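Local coordinates for protein prolyl-tRNA synthetase (Giardia lamblia ATCC 50803, PDB 3IAL) that probably attaches L-proline to tRNA(Pro) at the expense of ATP, as a class II aminoacyl-tRNA synthetase, and holds prolyl-adenylate in this crystal, at residues Gln207-Asp215 with Glu485-Glu493. Residues are numbered along the deposited sequence; the frame is centred on the assembly and turned at random.
Sequences QKLRRVCWD and EIRGHNPDE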
ATOM      1  N   GLN B 207      16.933 -21.469   3.644  1.00 27.68           N
ATOM      2  CA  GLN B 207      17.566 -22.425   2.733  1.00 26.89           C
ATOM      3  C   GLN B 207      16.974 -22.308   1.332  1.00 28.24           C
ATOM      4  O   GLN B 207      15.804 -22.635   1.117  1.00 27.39           O
ATOM      5  CB  GLN B 207      17.402 -23.863   3.235  1.00 27.22           C
ATOM      6  CG  GLN B 207      18.088 -24.904   2.351  1.00 30.50           C
ATOM      7  CD  GLN B 207      19.598 -24.721   2.280  1.00 33.02           C
ATOM      8  OE1 GLN B 207      20.277 -24.683   3.305  1.00 36.00           O
ATOM      9  NE2 GLN B 207      20.130 -24.622   1.068  1.00 34.77           N
ATOM     10  N   LYS B 208      17.787 -21.841   0.385  1.00 27.59           N
ATOM     11  CA  LYS B 208      17.394 -21.782  -1.019  1.00 27.49           C
ATOM     12  C   LYS B 208      17.391 -23.185  -1.612  1.00 27.20           C
ATOM     13  O   LYS B 208      18.415 -23.861  -1.585  1.00 26.90           O
ATOM     14  CB  LYS B 208      18.357 -20.894  -1.804  1.00 30.44           C
ATOM     15  CG  LYS B 208      18.241 -21.041  -3.323  1.00 38.72           C
ATOM     16  CD  LYS B 208      18.936 -19.895  -4.049  1.00 42.07           C
ATOM     17  CE  LYS B 208      18.787 -20.017  -5.555  1.00 46.69           C
ATOM     18  NZ  LYS B 208      19.328 -18.807  -6.234  1.00 50.09           N
ATOM     19  N   LEU B 209      16.248 -23.610  -2.151  1.00 26.67           N
ATOM     20  CA  LEU B 209      16.121 -24.926  -2.767  1.00 26.65           C
ATOM     21  C   LEU B 209      15.357 -24.897  -4.073  1.00 25.11           C
ATOM     22  O   LEU B 209      14.464 -24.077  -4.265  1.00 26.63           O
ATOM     23  CB  LEU B 209      15.381 -25.880  -1.832  1.00 26.13           C
ATOM     24  CG  LEU B 209      15.990 -26.155  -0.464  1.00 26.09           C
ATOM     25  CD1 LEU B 209      14.976 -26.894   0.395  1.00 22.93           C
ATOM     26  CD2 LEU B 209      17.301 -26.933  -0.588  1.00 19.91           C
ATOM     27  N   ARG B 210      15.706 -25.821  -4.958  1.00 24.42           N
ATOM     28  CA  ARG B 210      14.825 -26.234  -6.023  1.00 24.69           C
ATOM     29  C   ARG B 210      13.827 -27.223  -5.397  1.00 26.32           C
ATOM     30  O   ARG B 210      14.205 -28.326  -4.990  1.00 23.00           O
ATOM     31  CB  ARG B 210      15.615 -26.900  -7.153  1.00 25.53           C
ATOM     32  CG  ARG B 210      14.761 -27.414  -8.324  1.00 26.61           C
ATOM     33  CD  ARG B 210      14.222 -26.286  -9.180  1.00 29.17           C
ATOM     34  NE  ARG B 210      15.271 -25.610  -9.946  1.00 35.33           N
ATOM     35  CZ  ARG B 210      15.785 -26.045 -11.103  1.00 38.46           C
ATOM     36  NH1 ARG B 210      15.361 -27.172 -11.666  1.00 39.48           N
ATOM     37  NH2 ARG B 210      16.739 -25.342 -11.704  1.00 38.31           N
ATOM     38  N   ARG B 211      12.561 -26.820  -5.310  1.00 26.44           N
ATOM     39  CA  ARG B 211      11.522 -27.679  -4.739  1.00 26.92           C
ATOM     40  C   ARG B 211      11.435 -28.981  -5.532  1.00 25.35           C
ATOM     41  O   ARG B 211      11.546 -28.975  -6.758  1.00 25.07           O
ATOM     42  CB  ARG B 211      10.172 -26.946  -4.718  1.00 28.36           C
ATOM     43  CG  ARG B 211       8.979 -27.753  -4.205  1.00 29.34           C
ATOM     44  CD  ARG B 211       9.052 -27.997  -2.710  1.00 30.62           C
ATOM     45  NE  ARG B 211       8.780 -26.810  -1.897  1.00 35.26           N
ATOM     46  CZ  ARG B 211       9.426 -26.487  -0.767  1.00 40.72           C
ATOM     47  NH1 ARG B 211      10.444 -27.221  -0.317  1.00 40.32           N
ATOM     48  NH2 ARG B 211       9.077 -25.398  -0.084  1.00 38.22           N
ATOM     49  N   VAL B 212      11.273 -30.100  -4.829  1.00 24.68           N
ATOM     50  CA  VAL B 212      11.107 -31.402  -5.491  1.00 24.97           C
ATOM     51  C   VAL B 212      10.038 -31.337  -6.589  1.00 24.56           C
ATOM     52  O   VAL B 212       9.001 -30.687  -6.427  1.00 23.41           O
ATOM     53  CB  VAL B 212      10.746 -32.517  -4.492  1.00 26.42           C
ATOM     54  CG1 VAL B 212      11.938 -32.815  -3.578  1.00 23.93           C
ATOM     55  CG2 VAL B 212       9.489 -32.155  -3.695  1.00 27.81           C
ATOM     56  N   CYS B 213      10.305 -32.005  -7.704  1.00 25.42           N
ATOM     57  CA  CYS B 213       9.508 -31.821  -8.914  1.00 28.24           C
ATOM     58  C   CYS B 213       8.062 -32.321  -8.787  1.00 29.30           C
ATOM     59  O   CYS B 213       7.172 -31.802  -9.457  1.00 31.31           O
ATOM     60  CB  CYS B 213      10.208 -32.445 -10.125  1.00 28.00           C
ATOM     61  SG  CYS B 213      10.444 -34.210 -10.028  1.00 31.67           S
ATOM     62  N   TRP B 214       7.817 -33.282  -7.901  1.00 28.46           N
ATOM     63  CA  TRP B 214       6.442 -33.760  -7.640  1.00 28.60           C
ATOM     64  C   TRP B 214       5.623 -32.832  -6.721  1.00 30.27           C
ATOM     65  O   TRP B 214       4.457 -33.121  -6.456  1.00 32.63           O
ATOM     66  CB  TRP B 214       6.457 -35.186  -7.063  1.00 27.33           C
ATOM     67  CG  TRP B 214       7.201 -35.310  -5.761  1.00 28.36           C
ATOM     68  CD1 TRP B 214       6.708 -35.085  -4.509  1.00 30.10           C
ATOM     69  CD2 TRP B 214       8.579 -35.669  -5.591  1.00 25.61           C
ATOM     70  NE1 TRP B 214       7.690 -35.290  -3.569  1.00 31.96           N
ATOM     71  CE2 TRP B 214       8.850 -35.646  -4.209  1.00 28.43           C
ATOM     72  CE3 TRP B 214       9.607 -36.012  -6.475  1.00 26.31           C
ATOM     73  CZ2 TRP B 214      10.115 -35.953  -3.685  1.00 28.87           C
ATOM     74  CZ3 TRP B 214      10.865 -36.314  -5.956  1.00 26.57           C
ATOM     75  CH2 TRP B 214      11.107 -36.281  -4.573  1.00 27.43           C
ATOM     76  N   ASP B 215       6.223 -31.741  -6.238  1.00 28.58           N
ATOM     77  CA  ASP B 215       5.515 -30.741  -5.421  1.00 32.22           C
ATOM     78  C   ASP B 215       5.765 -29.300  -5.912  1.00 31.06           C
ATOM     79  O   ASP B 215       5.797 -28.350  -5.119  1.00 31.83           O
ATOM     80  CB  ASP B 215       5.928 -30.890  -3.943  1.00 34.56           C
ATOM     81  CG  ASP B 215       4.934 -30.257  -2.975  1.00 41.52           C
ATOM     82  OD1 ASP B 215       3.725 -30.201  -3.283  1.00 44.21           O
ATOM     83  OD2 ASP B 215       5.373 -29.815  -1.890  1.00 47.13           O
ATOM     84  N   GLU B 485       9.392 -34.282   5.194  1.00 34.85           N
ATOM     85  CA  GLU B 485       9.300 -34.420   3.754  1.00 35.32           C
ATOM     86  C   GLU B 485      10.555 -33.946   3.062  1.00 32.78           C
ATOM     87  O   GLU B 485      11.265 -33.070   3.557  1.00 31.47           O
ATOM     88  CB  GLU B 485       8.087 -33.671   3.226  1.00 37.43           C
ATOM     89  CG  GLU B 485       8.125 -32.174   3.404  1.00 43.33           C
ATOM     90  CD  GLU B 485       6.784 -31.545   3.089  1.00 47.72           C
ATOM     91  OE1 GLU B 485       5.768 -32.017   3.647  1.00 49.82           O
ATOM     92  OE2 GLU B 485       6.751 -30.588   2.284  1.00 48.56           O
ATOM     93  N   ILE B 486      10.827 -34.534   1.904  1.00 32.63           N
ATOM     94  CA  ILE B 486      11.926 -34.083   1.086  1.00 30.63           C
ATOM     95  C   ILE B 486      11.500 -32.756   0.460  1.00 30.97           C
ATOM     96  O   ILE B 486      10.525 -32.698  -0.277  1.00 31.14           O
ATOM     97  CB  ILE B 486      12.304 -35.104   0.015  1.00 31.83           C
ATOM     98  CG1 ILE B 486      12.746 -36.418   0.667  1.00 30.17           C
ATOM     99  CG2 ILE B 486      13.410 -34.551  -0.860  1.00 30.31           C
ATOM    100  CD1 ILE B 486      13.064 -37.525  -0.333  1.00 31.92           C
ATOM    101  N   ARG B 487      12.243 -31.701   0.782  1.00 28.95           N
ATOM    102  CA  ARG B 487      11.920 -30.347   0.361  1.00 28.61           C
ATOM    103  C   ARG B 487      12.529 -30.008  -0.975  1.00 27.63           C
ATOM    104  O   ARG B 487      11.892 -29.358  -1.805  1.00 28.45           O
ATOM    105  CB  ARG B 487      12.419 -29.352   1.408  1.00 28.49           C
ATOM    106  CG  ARG B 487      11.792 -29.557   2.767  1.00 33.52           C
ATOM    107  CD  ARG B 487      10.286 -29.327   2.747  1.00 33.93           C
ATOM    108  NE  ARG B 487       9.948 -27.916   2.828  1.00 39.87           N
ATOM    109  CZ  ARG B 487       8.714 -27.438   2.978  1.00 43.32           C
ATOM    110  NH1 ARG B 487       7.679 -28.260   3.033  1.00 45.67           N
ATOM    111  NH2 ARG B 487       8.513 -26.126   3.070  1.00 44.97           N
ATOM    112  N   GLY B 488      13.774 -30.424  -1.173  1.00 28.91           N
ATOM    113  CA  GLY B 488      14.451 -30.239  -2.454  1.00 29.63           C
ATOM    114  C   GLY B 488      15.965 -30.229  -2.323  1.00 29.68           C
ATOM    115  O   GLY B 488      16.526 -30.593  -1.281  1.00 29.25           O
ATOM    116  N   HIS B 489      16.618 -29.802  -3.396  1.00 27.80           N
ATOM    117  CA  HIS B 489      18.064 -29.682  -3.428  1.00 29.27           C
ATOM    118  C   HIS B 489      18.455 -28.309  -3.959  1.00 29.91           C
ATOM    119  O   HIS B 489      17.654 -27.627  -4.585  1.00 27.67           O
ATOM    120  CB  HIS B 489      18.664 -30.787  -4.301  1.00 26.53           C
ATOM    121  CG  HIS B 489      18.525 -30.548  -5.769  1.00 25.75           C
ATOM    122  ND1 HIS B 489      17.333 -30.704  -6.440  1.00 23.37           N
ATOM    123  CD2 HIS B 489      19.432 -30.157  -6.697  1.00 28.53           C
ATOM    124  CE1 HIS B 489      17.510 -30.419  -7.719  1.00 26.39           C
ATOM    125  NE2 HIS B 489      18.776 -30.082  -7.901  1.00 24.29           N
ATOM    126  N   ASN B 490      19.693 -27.915  -3.693  1.00 33.69           N
ATOM    127  CA  ASN B 490      20.258 -26.690  -4.241  1.00 34.78           C
ATOM    128  C   ASN B 490      21.127 -27.057  -5.432  1.00 35.71           C
ATOM    129  O   ASN B 490      22.160 -27.698  -5.252  1.00 35.86           O
ATOM    130  CB  ASN B 490      21.095 -25.987  -3.176  1.00 36.38           C
ATOM    131  CG  ASN B 490      21.466 -24.566  -3.560  1.00 38.38           C
ATOM    132  OD1 ASN B 490      21.647 -24.245  -4.738  1.00 39.55           O
ATOM    133  ND2 ASN B 490      21.594 -23.708  -2.559  1.00 39.09           N
ATOM    134  N   PRO B 491      20.711 -26.678  -6.660  1.00 36.48           N
ATOM    135  CA  PRO B 491      21.491 -27.069  -7.831  1.00 38.65           C
ATOM    136  C   PRO B 491      22.907 -26.486  -7.847  1.00 42.06           C
ATOM    137  O   PRO B 491      23.801 -27.068  -8.469  1.00 43.42           O
ATOM    138  CB  PRO B 491      20.666 -26.520  -9.004  1.00 38.94           C
ATOM    139  CG  PRO B 491      19.314 -26.331  -8.474  1.00 35.88           C
ATOM    140  CD  PRO B 491      19.506 -25.929  -7.052  1.00 37.01           C
ATOM    141  N   ASP B 492      23.100 -25.363  -7.158  1.00 44.59           N
ATOM    142  CA  ASP B 492      24.415 -24.724  -7.038  1.00 47.40           C
ATOM    143  C   ASP B 492      25.388 -25.463  -6.104  1.00 48.41           C
ATOM    144  O   ASP B 492      26.577 -25.148  -6.091  1.00 48.43           O
ATOM    145  CB  ASP B 492      24.252 -23.269  -6.582  1.00 47.46           C
ATOM    146  CG  ASP B 492      23.483 -22.422  -7.591  1.00 50.04           C
ATOM    147  OD1 ASP B 492      23.756 -22.544  -8.809  1.00 49.13           O
ATOM    148  OD2 ASP B 492      22.607 -21.638  -7.164  1.00 49.55           O
ATOM    149  N   GLU B 493      24.886 -26.415  -5.317  1.00 48.39           N
ATOM    150  CA  GLU B 493      25.743 -27.294  -4.526  1.00 50.16           C
ATOM    151  C   GLU B 493      26.105 -28.498  -5.377  1.00 52.20           C
ATOM    152  O   GLU B 493      25.229 -29.255  -5.788  1.00 52.47           O
ATOM    153  CB  GLU B 493      25.032 -27.783  -3.264  1.00 50.25           C
ATOM    154  CG  GLU B 493      24.862 -26.741  -2.181  1.00 52.36           C
ATOM    155  CD  GLU B 493      24.043 -27.252  -1.008  1.00 52.10           C
ATOM    156  OE1 GLU B 493      23.283 -26.457  -0.424  1.00 52.08           O
ATOM    157  OE2 GLU B 493      24.160 -28.444  -0.668  1.00 53.78           O
TER
HETATM  158  O   HOH W   1      22.859 -23.701  -0.009  1.00 47.03           O
HETATM  159  O   HOH W   2      14.638 -30.981  -5.968  1.00 26.95           O
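Two arginines, R211 and R487, lie side by side and point the same way beside a two-pair antiparallel bridge between strands whose axes run at 100°, with R211 NH1 3.3 Å from R487 NE and their guanidinium planes turned 60° apart. The bridge joins strand 207-211 of the class II synthetase core to strand 485-489 of the C-terminal domain, where R487 and G488 form a classic beta bulge opposite Y513. D227 forms salt bridges with both arginines and E485 with R487, which probably offsets their like charges, and Q237 also accepts from R211. R211 leaves its strand with CG opposite the backbone N (chi1 177°), then bends twice, bringing NH1 to donate to R487 O at 3.0 Å. V212 N reaches the same oxygen from the opposite face of the carbonyl plane, at 3.2 Å. Beyond the bulge, R210 and H489 form a hydrogen-bonded pair, its shorter bond running 2.7 Å from R210 N to H489 O. At G488 the strands come so close that its CA lies 3.2 Å from R210 O, as a CA-H...O contact. V212 CG1 packs on I486 CG2 at 3.5 Å. In the plane of the H489 ring, a water 2.8 Å from ND1 donates to R210 O.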